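Local structure of methyl-coenzyme M reductase gamma subunit (Methermicoccus shengliensis DSM 18856, 7NKG) at residues C[19-24]-C[212-217]; C[42-47]-C[126-131]. The protein serves as the gamma subunit of methyl-coenzyme M reductase, which uses the nickel cofactor factor 430 and probably releases methane from methyl-coenzyme M. All coordinates share one frame; numbering follows the deposited sequence.

Both contacts lie in the gamma subunit, on opposite sides of the centre of the chain. Their centres are 27 Å apart, and their nearest atoms about 14 Å, so they do not touch. Along the sequence interaction 2 is nested inside the stretch of chain that interaction 1 closes. No secondary-structure element is shared. Interaction 1 is buried and joins helix 13-23 to the chain leaving helix 206-212, through a threonine methyl packed over a histidine ring. Interaction 2 is only partly buried and joins the loop after helix 34-41 to the start of helix 128-140, through an ionic pair. Each has one water bridge to a backbone carbonyl.

Interaction 1 of 2, residues C[19-24]-C[212-217]; sequences RKHMSG and RTTIYR
This is a buried CH-pi contact between the C-terminal part of helix 13-23 and the loop that follows helix 206-212. It joins parts of the gamma subunit that are far apart in sequence. The side chains of H21 and T214 approach from opposite directions. Methyl CG2 of T214 sits over one face of the H21 imidazole, 3.5 Å from the ring centroid and 17° off the ring normal. The methyl is displaced toward one side of the ring. Its closest atom there is H21 CE1, 3.4 Å from T214 CG2.

The T214 torsion separates the two branches. CG2 lies anti to the carbonyl carbon and meets the ring. OG1 lies between the backbone N and the carbonyl carbon (chi1 62°) and is hydrogen-bonded to T98 OG1.

A water continues the contact at the edge of the imidazole, in the ring plane. It lies 2.8 Å from H21 NE2. It donates to R212 O at 2.7 Å, at the end of helix 206-212. The guanidinium of R212 pairs with E208, E142 and E27. Just beyond R212, T213 forms an ST turn: I215 N donates to T213 OG1 at 3.0 Å.

The histidine therefore plays two parts. Its face packs against a methyl, while its edge reaches a backbone carbonyl through water. The methyl over the face and the water at the edge are consistent with a ring held in one orientation.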
# COMPACT_ATOMS: atom_id res chain seq x y z
N ARG C 19 42.95 20.57 -13.46
CA ARG C 19 42.69 21.96 -13.87
C ARG C 19 42.86 22.13 -15.38
O ARG C 19 42.14 22.93 -15.98
CB ARG C 19 43.56 22.94 -13.09
CG ARG C 19 43.18 23.00 -11.61
CD ARG C 19 43.85 24.17 -10.91
NE ARG C 19 45.28 23.92 -10.67
CZ ARG C 19 45.77 23.22 -9.65
NH1 ARG C 19 44.96 22.68 -8.75
NH2 ARG C 19 47.08 23.04 -9.54
N LYS C 20 43.79 21.39 -16.02
CA LYS C 20 43.93 21.42 -17.48
C LYS C 20 42.64 20.92 -18.14
O LYS C 20 42.13 21.58 -19.04
CB LYS C 20 45.11 20.54 -17.95
CG LYS C 20 46.47 21.19 -17.76
CD LYS C 20 47.60 20.27 -18.22
CE LYS C 20 48.92 21.01 -18.24
NZ LYS C 20 50.04 20.11 -18.62
N HIS C 21 42.10 19.78 -17.69
CA HIS C 21 40.88 19.23 -18.26
C HIS C 21 39.71 20.17 -18.02
O HIS C 21 38.92 20.41 -18.93
CB HIS C 21 40.57 17.83 -17.69
CG HIS C 21 41.54 16.76 -18.13
ND1 HIS C 21 41.19 15.42 -18.12
CD2 HIS C 21 42.82 16.88 -18.57
CE1 HIS C 21 42.26 14.76 -18.53
NE2 HIS C 21 43.27 15.60 -18.83
N MET C 22 39.59 20.72 -16.80
CA MET C 22 38.51 21.65 -16.49
C MET C 22 38.58 22.90 -17.37
O MET C 22 37.58 23.25 -17.99
CB MET C 22 38.56 22.06 -15.01
CG MET C 22 38.12 20.94 -14.07
SD MET C 22 38.60 21.25 -12.37
CE MET C 22 37.00 21.29 -11.59
N SER C 23 39.76 23.53 -17.49
CA SER C 23 39.92 24.75 -18.27
C SER C 23 39.99 24.54 -19.79
O SER C 23 40.03 25.53 -20.52
CB SER C 23 41.17 25.49 -17.82
OG SER C 23 42.34 24.75 -18.15
N GLY C 24 40.08 23.29 -20.24
CA GLY C 24 40.23 23.01 -21.66
C GLY C 24 41.64 23.23 -22.18
O GLY C 24 41.83 23.22 -23.39
N ARG C 212 50.39 12.49 -17.13
CA ARG C 212 49.22 13.19 -17.66
C ARG C 212 47.90 12.84 -16.96
O ARG C 212 46.89 13.50 -17.22
CB ARG C 212 49.06 12.86 -19.15
CG ARG C 212 50.19 13.40 -20.03
CD ARG C 212 49.83 13.17 -21.47
NE ARG C 212 50.86 13.61 -22.43
CZ ARG C 212 51.04 14.86 -22.85
NH1 ARG C 212 50.29 15.85 -22.38
NH2 ARG C 212 51.99 15.14 -23.74
N THR C 213 47.88 11.81 -16.09
CA THR C 213 46.63 11.37 -15.50
C THR C 213 46.01 12.29 -14.45
O THR C 213 46.72 12.93 -13.66
CB THR C 213 46.75 9.94 -14.92
OG1 THR C 213 45.44 9.47 -14.59
CG2 THR C 213 47.68 9.86 -13.70
N THR C 214 44.66 12.32 -14.45
CA THR C 214 43.84 13.00 -13.46
C THR C 214 43.42 12.01 -12.35
O THR C 214 42.62 12.40 -11.52
CB THR C 214 42.59 13.61 -14.14
OG1 THR C 214 41.79 12.57 -14.71
CG2 THR C 214 42.95 14.67 -15.18
N ILE C 215 43.92 10.75 -12.31
CA ILE C 215 43.58 9.82 -11.23
C ILE C 215 44.74 9.78 -10.23
O ILE C 215 45.90 9.78 -10.64
CB ILE C 215 43.26 8.36 -11.74
CG1 ILE C 215 42.40 7.59 -10.68
CG2 ILE C 215 44.55 7.54 -12.08
CD1 ILE C 215 41.82 6.27 -11.15
N TYR C 216 44.42 9.68 -8.95
CA TYR C 216 45.44 9.50 -7.92
C TYR C 216 45.67 7.99 -7.78
O TYR C 216 44.74 7.20 -7.93
CB TYR C 216 44.98 10.05 -6.56
CG TYR C 216 44.91 11.56 -6.50
CD1 TYR C 216 46.06 12.33 -6.35
CD2 TYR C 216 43.70 12.23 -6.55
CE1 TYR C 216 46.00 13.71 -6.24
CE2 TYR C 216 43.62 13.61 -6.47
CZ TYR C 216 44.78 14.35 -6.32
OH TYR C 216 44.72 15.73 -6.27
N ARG C 217 46.92 7.59 -7.47
CA ARG C 217 47.24 6.18 -7.21
C ARG C 217 48.38 6.15 -6.21
O ARG C 217 49.33 6.94 -6.33
CB ARG C 217 47.67 5.44 -8.49
CG ARG C 217 46.52 4.84 -9.31
CD ARG C 217 47.01 3.87 -10.39
NE ARG C 217 47.68 2.68 -9.85
CZ ARG C 217 47.07 1.56 -9.44
NH1 ARG C 217 45.75 1.45 -9.48
NH2 ARG C 217 47.79 0.54 -8.98
O HOH W 1 45.96 15.05 -19.18

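Interaction 2 of 2, residues C[42-47]-C[126-131]; sequences GHRAPG and ARERDV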
# COMPACT_ATOMS: atom_id res chain seq x y z
N GLY C 42 28.70 5.71 -34.73
CA GLY C 42 27.61 4.83 -35.14
C GLY C 42 26.20 5.40 -35.18
O GLY C 42 25.24 4.63 -35.14
N HIS C 43 26.06 6.72 -35.31
CA HIS C 43 24.73 7.36 -35.33
C HIS C 43 24.17 7.51 -36.74
O HIS C 43 22.94 7.56 -36.90
CB HIS C 43 24.82 8.74 -34.67
CG HIS C 43 25.35 8.69 -33.28
ND1 HIS C 43 24.90 7.74 -32.37
CD2 HIS C 43 26.28 9.47 -32.67
CE1 HIS C 43 25.58 7.96 -31.26
NE2 HIS C 43 26.40 9.00 -31.38
N ARG C 44 25.04 7.67 -37.73
CA ARG C 44 24.61 7.83 -39.13
C ARG C 44 25.76 7.43 -40.07
O ARG C 44 26.91 7.30 -39.62
CB ARG C 44 24.15 9.28 -39.41
CG ARG C 44 25.29 10.28 -39.45
CD ARG C 44 24.84 11.71 -39.66
NE ARG C 44 25.93 12.53 -40.19
CZ ARG C 44 26.97 12.97 -39.48
NH1 ARG C 44 27.07 12.69 -38.18
NH2 ARG C 44 27.93 13.69 -40.06
N ALA C 45 25.46 7.27 -41.37
CA ALA C 45 26.49 6.89 -42.33
C ALA C 45 27.56 7.99 -42.45
O ALA C 45 27.19 9.16 -42.56
CB ALA C 45 25.86 6.65 -43.69
N PRO C 46 28.88 7.67 -42.44
CA PRO C 46 29.88 8.74 -42.62
C PRO C 46 29.67 9.53 -43.91
O PRO C 46 29.34 8.95 -44.94
CB PRO C 46 31.21 7.98 -42.65
CG PRO C 46 30.93 6.70 -41.97
CD PRO C 46 29.52 6.35 -42.30
N GLY C 47 29.82 10.85 -43.82
CA GLY C 47 29.62 11.73 -44.96
C GLY C 47 28.19 12.19 -45.15
O GLY C 47 27.97 13.17 -45.86
N ALA C 126 24.17 15.33 -26.61
CA ALA C 126 23.99 16.68 -27.14
C ALA C 126 23.40 16.58 -28.55
O ALA C 126 23.40 15.49 -29.14
CB ALA C 126 25.35 17.44 -27.17
N ARG C 127 22.96 17.70 -29.15
CA ARG C 127 22.51 17.75 -30.55
C ARG C 127 23.66 17.18 -31.42
O ARG C 127 24.84 17.46 -31.13
CB ARG C 127 22.19 19.19 -30.93
CG ARG C 127 20.99 19.76 -30.19
CD ARG C 127 19.65 19.31 -30.77
NE ARG C 127 18.55 20.02 -30.12
CZ ARG C 127 17.29 20.00 -30.54
NH1 ARG C 127 16.36 20.70 -29.90
NH2 ARG C 127 16.95 19.28 -31.61
N GLU C 128 23.35 16.24 -32.32
CA GLU C 128 24.37 15.46 -33.00
C GLU C 128 25.64 16.24 -33.47
O GLU C 128 26.74 15.84 -33.07
CB GLU C 128 23.80 14.68 -34.17
CG GLU C 128 24.79 13.64 -34.68
CD GLU C 128 24.29 12.71 -35.76
OE1 GLU C 128 23.12 12.84 -36.18
OE2 GLU C 128 25.08 11.83 -36.17
N ARG C 129 25.51 17.33 -34.27
CA ARG C 129 26.73 18.03 -34.72
C ARG C 129 27.53 18.59 -33.55
O ARG C 129 28.75 18.56 -33.60
CB ARG C 129 26.46 19.08 -35.79
CG ARG C 129 25.81 20.36 -35.31
CD ARG C 129 25.31 21.16 -36.51
NE ARG C 129 24.23 20.44 -37.19
CZ ARG C 129 23.85 20.62 -38.45
NH1 ARG C 129 24.45 21.53 -39.22
NH2 ARG C 129 22.87 19.89 -38.97
N ASP C 130 26.85 19.03 -32.46
CA ASP C 130 27.53 19.53 -31.26
C ASP C 130 28.27 18.39 -30.57
O ASP C 130 29.39 18.60 -30.08
CB ASP C 130 26.55 20.14 -30.25
CG ASP C 130 25.59 21.16 -30.81
OD1 ASP C 130 25.92 21.80 -31.84
OD2 ASP C 130 24.52 21.34 -30.21
N VAL C 131 27.65 17.20 -30.49
CA VAL C 131 28.29 16.07 -29.83
C VAL C 131 29.52 15.60 -30.65
O VAL C 131 30.45 15.06 -30.05
CB VAL C 131 27.30 14.90 -29.46
CG1 VAL C 131 27.31 13.78 -30.50
CG2 VAL C 131 27.60 14.34 -28.07
O HOH W 2 21.87 10.49 -36.31
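A salt bridge from R44 to E128, at the junction of strand 122-127 and helix 128-140, ties that helix to the loop after helix 34-41. The strand is part of the four-stranded antiparallel sheet that also holds strand 83-90. E128 is the first residue of the helix, and R127 before it occupies the N-cap position. R44 and H43 of the loop meet the E128 carboxylate.

R44 NH1 donates to E128 OE2 at 3.0 Å, with an N-H...O angle of 151°. The oxygen lies at the edge of the guanidinium, near its plane. The NH1 group instead comes from above the carboxylate plane, and the two flat groups are turned 78° apart. This is a one-nitrogen, one-oxygen bridge rather than a paired, coplanar one. The aliphatic part of R44 also passes the carboxylate, with R44 CD 3.5 Å from E128 OE2. E128 reaches across with an extended chain, its CG anti to the backbone N (chi1 -167°).

The guanidinium has further partners. NE donates to S48 O, NH1 also pairs with E132, and Y50 makes a cation-pi contact. These partners would hold its orientation; NH1 is shared between E128 and E132.

H43 approaches the same carboxylate oxygen with its methylene: H43 CB is 3.4 Å from E128 OE2. The H43 ring meets the Y85 ring edge-to-face, and H43 NE2 is hydrogen-bonded to Y85 O. The other carboxylate oxygen, E128 OE1, accepts from a water at 2.7 Å, and that water also donates to H43 O at 3.2 Å.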